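Local coordinates for VgrG protein (Vibrio cholerae, PDB 4DTH) that binds ATP and magnesium ions through its actin cross-linking domain, a toxin module that probably uses them to join G-actin molecules covalently, at residues 187-190 / 191-194; 235-238 / 239-242. One frame throughout, in Å; residues are numbered along the deposited sequence.

In the fold
Contact 1 (187-190 with 191-194) and contact 2 (235-238 with 239-242) are both local, the first at the start of helix 190-196, the second within helix 221-245. Their centres lie about 24 Å apart and their nearest atoms about 14 Å, so they do not touch; helix 204-212 falls between them in the chain. Each stands some way from the nucleotide: the side chain of Glu191 in contact 1 is about 11 Å from the bound ATP, that of Leu241 in contact 2 about 14 Å. Contact 1 is a surface feature following strand 173-180, which supplies the magnesium ligand Gln174, whereas contact 2 is largely buried among helices.

Contact 1: 187-190 / 191-194; sequences SATP and ELRL
Thr189 OG1 is gripped from two directions, by the backbone N-H of Leu192 at 3.2 Å and by a water whose oxygen lies 2.7 Å from OG1. The first is the N-cap bond of helix 190-196, with an N-H...O angle of 159°. With chi1 at 69°, OG1 is tucked between the threonine's own backbone N and carbonyl carbon, facing the first turn. The same water donates to Glu191 OE1 and so bridges the two side chains. Glu191 bends at chi2, which brings its carboxylate obliquely across Thr189, while the chain runs alongside Pro190 with OE2 3.2 Å from Pro190 CD; OE1 is also hydrogen-bonded to Ser23 OG.

The Arg193 side chain, bent at chi3, folds back over the preceding loop. Its NH1 donates to Ser187 O at 2.9 Å; the acceptor lies close to the guanidinium plane, while the donor is tilted 31° from the carbonyl plane. Thr189 C and Pro190 N sit over one face of the guanidinium, both displaced toward its rim, and NH2 reaches Pro190 CG at 3.6 Å. In the backbone, Arg193 N donates to Thr189 O at 3.0 Å, and Leu194 N closes the next turn onto Pro190 O. Ser187 OG bonds instead to Glu196 OE1, and Leu192 CD1 packs on Ala188 CB at 4.2 Å.

The Thr189 N-cap, Pro190 at the first helical position and the Arg193-Ser187 bond probably help to define where the helix begins. The carboxylate of Glu191, near the positive end of the helix dipole, is probably stabilised in its ionised form.

Contact 2: 235-238 / 239-242; sequences YLKT and AELA
Lys237 and Glu240, three residues apart on helix 221-245, are joined by a salt bridge in which Lys237 NZ donates to Glu240 OE2 at 2.9 Å. The ammonium comes to the syn side of the carboxylate, 29° out of its plane. Lys237 leaves the helix with CG anti to the backbone N (chi1 -176°), then bends at chi2 and runs onward toward the next turn, carrying NZ to the acid. A bound sulfate, probably from the crystallisation medium, also lies close to the Glu240 side chain.

The methylenes of Lys237 also pack: CG lies 4.0 Å from Leu241 CD1, and CE approaches Leu241 CD2. Trp275 of helix 269-275 touches both side chains, while Tyr235 stacks its ring with Phe322 of helix 312-323.

Backbone bonds of the alpha-helical i to i+4 pattern hold the frame, from Ala239 N to Tyr235 O at 3.1 Å through to Ala242 N to Thr238 O at 2.8 Å. Thr238 OG1 bonds back to Ile234 O, satisfying a buried hydroxyl within its own helix.

The methylenes of the partly exposed Lys237 thus add to the apolar packing, while its ammonium is probably balanced in charge by the exposed Glu240.

Contact 1: 187-190 / 191-194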
loop_
_atom_site.group_PDB
_atom_site.type_symbol
_atom_site.label_atom_id
_atom_site.label_comp_id
_atom_site.label_asym_id
_atom_site.label_seq_id
_atom_site.Cartn_x
_atom_site.Cartn_y
_atom_site.Cartn_z
ATOM N N SER A 187 -12.369 -17.098 -7.366
ATOM C CA SER A 187 -11.864 -16.946 -8.747
ATOM C C SER A 187 -12.934 -16.347 -9.701
ATOM O O SER A 187 -12.852 -16.541 -10.917
ATOM C CB SER A 187 -11.381 -18.293 -9.302
ATOM O OG SER A 187 -10.772 -19.138 -8.338
ATOM N N ALA A 188 -13.932 -15.638 -9.138
ATOM C CA ALA A 188 -15.110 -15.108 -9.839
ATOM C C ALA A 188 -14.859 -13.982 -10.831
ATOM O O ALA A 188 -15.654 -13.798 -11.760
ATOM C CB ALA A 188 -16.172 -14.695 -8.831
ATOM N N THR A 189 -13.800 -13.192 -10.615
ATOM C CA THR A 189 -13.495 -12.049 -11.471
ATOM C C THR A 189 -12.022 -12.090 -11.917
ATOM O O THR A 189 -11.220 -12.742 -11.243
ATOM C CB THR A 189 -13.783 -10.723 -10.716
ATOM O OG1 THR A 189 -12.836 -10.565 -9.657
ATOM C CG2 THR A 189 -15.230 -10.607 -10.200
ATOM N N PRO A 190 -11.614 -11.338 -12.973
ATOM C CA PRO A 190 -10.187 -11.313 -13.349
ATOM C C PRO A 190 -9.271 -10.766 -12.243
ATOM O O PRO A 190 -8.150 -11.259 -12.120
ATOM C CB PRO A 190 -10.161 -10.428 -14.602
ATOM C CG PRO A 190 -11.561 -10.488 -15.137
ATOM C CD PRO A 190 -12.410 -10.508 -13.905
ATOM N N GLU A 191 -9.745 -9.782 -11.431
ATOM C CA GLU A 191 -8.954 -9.198 -10.317
ATOM C C GLU A 191 -8.718 -10.280 -9.271
ATOM O O GLU A 191 -7.610 -10.393 -8.743
ATOM C CB GLU A 191 -9.667 -8.035 -9.584
ATOM C CG GLU A 191 -10.416 -7.036 -10.422
ATOM C CD GLU A 191 -11.812 -7.478 -10.767
ATOM O OE1 GLU A 191 -12.746 -7.244 -9.966
ATOM O OE2 GLU A 191 -11.955 -8.110 -11.832
ATOM N N LEU A 192 -9.780 -11.049 -8.946
ATOM C CA LEU A 192 -9.694 -12.120 -7.949
ATOM C C LEU A 192 -8.722 -13.202 -8.379
ATOM O O LEU A 192 -7.912 -13.636 -7.568
ATOM C CB LEU A 192 -11.076 -12.711 -7.625
ATOM C CG LEU A 192 -11.950 -11.875 -6.686
ATOM C CD1 LEU A 192 -13.377 -12.395 -6.675
ATOM C CD2 LEU A 192 -11.377 -11.840 -5.253
ATOM N N ARG A 193 -8.754 -13.577 -9.669
ATOM C CA ARG A 193 -7.856 -14.594 -10.228
ATOM C C ARG A 193 -6.406 -14.116 -10.212
ATOM O O ARG A 193 -5.510 -14.906 -9.906
ATOM C CB ARG A 193 -8.305 -15.012 -11.633
ATOM C CG ARG A 193 -9.653 -15.719 -11.596
ATOM C CD ARG A 193 -9.995 -16.412 -12.894
ATOM N NE ARG A 193 -10.292 -15.465 -13.974
ATOM C CZ ARG A 193 -11.486 -14.940 -14.220
ATOM N NH1 ARG A 193 -12.525 -15.251 -13.457
ATOM N NH2 ARG A 193 -11.651 -14.096 -15.229
ATOM N N LEU A 194 -6.188 -12.799 -10.483
ATOM C CA LEU A 194 -4.859 -12.200 -10.431
ATOM C C LEU A 194 -4.317 -12.284 -8.980
ATOM O O LEU A 194 -3.168 -12.676 -8.771
ATOM C CB LEU A 194 -4.915 -10.731 -10.912
ATOM C CG LEU A 194 -3.600 -9.960 -10.908
ATOM C CD1 LEU A 194 -2.601 -10.552 -11.905
ATOM C CD2 LEU A 194 -3.838 -8.483 -11.209
HETATM O O HOH W 1 -13.705 -8.946 -7.728
#

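Contact 2: 235-238 / 239-242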
loop_
_atom_site.group_PDB
_atom_site.type_symbol
_atom_site.label_atom_id
_atom_site.label_comp_id
_atom_site.label_asym_id
_atom_site.label_seq_id
_atom_site.Cartn_x
_atom_site.Cartn_y
_atom_site.Cartn_z
ATOM N N TYR A 235 -0.532 -17.049 7.287
ATOM C CA TYR A 235 0.179 -17.512 8.486
ATOM C C TYR A 235 1.420 -18.325 8.112
ATOM O O TYR A 235 2.487 -18.096 8.682
ATOM C CB TYR A 235 -0.739 -18.351 9.398
ATOM C CG TYR A 235 -1.764 -17.595 10.222
ATOM C CD1 TYR A 235 -2.417 -16.472 9.712
ATOM C CD2 TYR A 235 -2.177 -18.076 11.460
ATOM C CE1 TYR A 235 -3.431 -15.834 10.429
ATOM C CE2 TYR A 235 -3.176 -17.438 12.192
ATOM C CZ TYR A 235 -3.821 -16.337 11.660
ATOM O OH TYR A 235 -4.781 -15.708 12.410
ATOM N N LEU A 236 1.282 -19.253 7.135
ATOM C CA LEU A 236 2.386 -20.094 6.670
ATOM C C LEU A 236 3.473 -19.268 5.991
ATOM O O LEU A 236 4.651 -19.495 6.255
ATOM C CB LEU A 236 1.897 -21.222 5.739
ATOM C CG LEU A 236 1.021 -22.307 6.372
ATOM C CD1 LEU A 236 0.616 -23.343 5.319
ATOM C CD2 LEU A 236 1.717 -22.988 7.556
ATOM N N LYS A 237 3.082 -18.292 5.145
ATOM C CA LYS A 237 4.041 -17.401 4.486
ATOM C C LYS A 237 4.803 -16.548 5.513
ATOM O O LYS A 237 6.016 -16.359 5.368
ATOM C CB LYS A 237 3.361 -16.520 3.420
ATOM C CG LYS A 237 4.331 -15.626 2.633
ATOM C CD LYS A 237 5.292 -16.420 1.747
ATOM C CE LYS A 237 6.091 -15.498 0.862
ATOM N NZ LYS A 237 6.959 -16.287 -0.045
ATOM N N THR A 238 4.092 -16.051 6.556
ATOM C CA THR A 238 4.723 -15.247 7.611
ATOM C C THR A 238 5.795 -16.088 8.322
ATOM O O THR A 238 6.909 -15.605 8.536
ATOM C CB THR A 238 3.679 -14.645 8.554
ATOM O OG1 THR A 238 2.794 -13.829 7.782
ATOM C CG2 THR A 238 4.318 -13.772 9.643
ATOM N N ALA A 239 5.464 -17.353 8.652
ATOM C CA ALA A 239 6.403 -18.266 9.291
ATOM C C ALA A 239 7.609 -18.525 8.368
ATOM O O ALA A 239 8.754 -18.450 8.825
ATOM C CB ALA A 239 5.702 -19.565 9.657
ATOM N N GLU A 240 7.356 -18.728 7.049
ATOM C CA GLU A 240 8.431 -18.930 6.067
ATOM C C GLU A 240 9.369 -17.726 6.028
ATOM O O GLU A 240 10.594 -17.899 6.083
ATOM C CB GLU A 240 7.839 -19.205 4.669
ATOM C CG GLU A 240 8.870 -19.338 3.554
ATOM C CD GLU A 240 8.291 -19.122 2.169
ATOM O OE1 GLU A 240 7.533 -19.998 1.694
ATOM O OE2 GLU A 240 8.575 -18.063 1.564
ATOM N N LEU A 241 8.800 -16.511 5.967
ATOM C CA LEU A 241 9.588 -15.279 5.912
ATOM C C LEU A 241 10.341 -15.014 7.204
ATOM O O LEU A 241 11.477 -14.566 7.144
ATOM C CB LEU A 241 8.713 -14.077 5.539
ATOM C CG LEU A 241 8.100 -14.121 4.138
ATOM C CD1 LEU A 241 7.061 -13.046 3.985
ATOM C CD2 LEU A 241 9.161 -13.982 3.061
ATOM N N ALA A 242 9.725 -15.312 8.364
ATOM C CA ALA A 242 10.362 -15.123 9.675
ATOM C C ALA A 242 11.600 -16.020 9.775
ATOM O O ALA A 242 12.625 -15.590 10.292
ATOM C CB ALA A 242 9.379 -15.461 10.791
#